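Local coordinates for protein beta-1,4-mannanase (Aplysia kurodai, PDB 3VUP) that probably hydrolyses internal beta-1,4-mannosidic linkages of mannan as an enzyme of the sea hare's digestive fluid, at residues I104-P108 / V152-G156. Sequence-based numbering, arbitrary orientation.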
loop_
_atom_site.group_PDB
_atom_site.type_symbol
_atom_site.label_atom_id
_atom_site.label_comp_id
_atom_site.label_asym_id
_atom_site.label_seq_id
_atom_site.Cartn_x
_atom_site.Cartn_y
_atom_site.Cartn_z
ATOM N N ILE A 104 -9.781 -14.064 0.157
ATOM C CA ILE A 104 -9.331 -12.689 0.016
ATOM C C ILE A 104 -7.820 -12.605 0.218
ATOM O O ILE A 104 -7.287 -13.063 1.226
ATOM C CB ILE A 104 -10.019 -11.759 1.042
ATOM C CG1 ILE A 104 -11.537 -11.767 0.870
ATOM C CG2 ILE A 104 -9.455 -10.341 0.954
ATOM C CD1 ILE A 104 -12.025 -11.236 -0.449
ATOM N N LEU A 105 -7.145 -12.010 -0.757
ATOM C CA LEU A 105 -5.738 -11.651 -0.651
ATOM C C LEU A 105 -5.587 -10.357 0.141
ATOM O O LEU A 105 -6.276 -9.372 -0.123
ATOM C CB LEU A 105 -5.145 -11.456 -2.039
ATOM C CG LEU A 105 -5.050 -12.710 -2.908
ATOM C CD1 LEU A 105 -4.866 -12.320 -4.363
ATOM C CD2 LEU A 105 -3.910 -13.598 -2.443
ATOM N N VAL A 106 -4.680 -10.378 1.109
ATOM C CA VAL A 106 -4.493 -9.269 2.031
ATOM C C VAL A 106 -3.251 -8.464 1.683
ATOM O O VAL A 106 -2.194 -9.035 1.388
ATOM C CB VAL A 106 -4.372 -9.798 3.465
ATOM C CG1 VAL A 106 -4.220 -8.667 4.454
ATOM C CG2 VAL A 106 -5.574 -10.602 3.803
ATOM N N PHE A 107 -3.397 -7.141 1.727
ATOM C CA PHE A 107 -2.296 -6.217 1.493
ATOM C C PHE A 107 -2.146 -5.314 2.713
ATOM O O PHE A 107 -2.736 -4.245 2.776
ATOM C CB PHE A 107 -2.553 -5.422 0.204
ATOM C CG PHE A 107 -2.626 -6.295 -1.017
ATOM C CD1 PHE A 107 -1.509 -6.509 -1.799
ATOM C CD2 PHE A 107 -3.803 -6.943 -1.350
ATOM C CE1 PHE A 107 -1.569 -7.342 -2.907
ATOM C CE2 PHE A 107 -3.868 -7.779 -2.461
ATOM C CZ PHE A 107 -2.751 -7.976 -3.239
ATOM N N PRO A 108 -1.376 -5.766 3.712
ATOM C CA PRO A 108 -1.168 -4.928 4.893
ATOM C C PRO A 108 -0.320 -3.720 4.526
ATOM O O PRO A 108 0.693 -3.859 3.835
ATOM C CB PRO A 108 -0.388 -5.849 5.841
ATOM C CG PRO A 108 -0.619 -7.245 5.316
ATOM C CD PRO A 108 -0.708 -7.070 3.830
ATOM N N VAL A 152 -0.625 -18.259 1.940
ATOM C CA VAL A 152 -1.325 -18.135 0.660
ATOM C C VAL A 152 -2.262 -16.926 0.560
ATOM O O VAL A 152 -2.573 -16.483 -0.549
ATOM C CB VAL A 152 -2.087 -19.420 0.280
ATOM C CG1 VAL A 152 -1.112 -20.574 0.122
ATOM C CG2 VAL A 152 -3.160 -19.747 1.306
ATOM N N ALA A 153 -2.704 -16.391 1.698
ATOM C CA ALA A 153 -3.612 -15.241 1.680
ATOM C C ALA A 153 -2.897 -13.896 1.757
ATOM O O ALA A 153 -3.550 -12.852 1.748
ATOM C CB ALA A 153 -4.675 -15.350 2.770
ATOM N N LEU A 154 -1.569 -13.917 1.820
ATOM C CA LEU A 154 -0.802 -12.679 1.767
ATOM C C LEU A 154 -0.630 -12.261 0.309
ATOM O O LEU A 154 0.027 -12.952 -0.470
ATOM C CB LEU A 154 0.564 -12.864 2.421
ATOM C CG LEU A 154 1.516 -11.680 2.283
ATOM C CD1 LEU A 154 1.025 -10.503 3.103
ATOM C CD2 LEU A 154 2.909 -12.097 2.717
ATOM N N GLY A 155 -1.246 -11.146 -0.068
ATOM C CA GLY A 155 -1.089 -10.616 -1.413
ATOM C C GLY A 155 0.221 -9.868 -1.584
ATOM O O GLY A 155 0.935 -10.045 -2.573
ATOM N N GLY A 156 0.544 -9.025 -0.611
ATOM C CA GLY A 156 1.785 -8.280 -0.653
ATOM C C GLY A 156 1.820 -7.259 0.457
ATOM O O GLY A 156 0.792 -6.933 1.057
#
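Ala153, Gly155 and Gly156 lie against the edge of the strand beginning at Leu105, a worked example of how a strand of a parallel barrel receives the chain that will become its neighbour. The carbonyl of Ala153 accepts the backbone N-H of Val106, with 2.8 Å between Val106 N and Ala153 O. The same oxygen also receives a CA-H contact from Leu105. The carbonyl of the same Val106 takes two donors from the glycine pair: Gly155 N lies 2.7 Å from Val106 O, in a bond bent to 145° at the hydrogen, whereas Gly156 N reaches Val106 O only weakly at 3.4 Å. The two stronger bonds, from the residues either side of Leu154 in the chain, make the one parallel bridge, Val106 with Leu154; the Gly156 bond is a weak addition.

The ring of Phe107 lies over Gly155, with Gly156 N close to CD1 and CE1 of the ring. With CG anti to its own carbonyl carbon (chi1 -62°), Phe107 brings one ring face against Gly155 CA, a CH-pi contact 3.9 Å from the centroid of the Phe107 ring and displaced toward the rim, while Phe107 CE1 lies 3.4 Å from Gly155 C. Gly155 has no side chain, and its CA packs directly on the ring face. Beyond it, Gly156 O is approached by Phe107 CA and by Pro108 CD, both at 3.2 Å; the oxygen is buried and has no hydrogen-bond partner. Pro108 CD also touches CD1 of Leu154, the two side chains crossing at about a right angle.

On its other edge the Leu105–Pro108 strand is bonded to Met59 of strand 58-65, and Val106 packs on helix 88-101. The bridge thus starts the parallel pairing of strands 105-112 and 157-161, the third and fourth of the eight-stranded beta/alpha (TIM) barrel, joined by a right-handed beta-alpha-beta crossover.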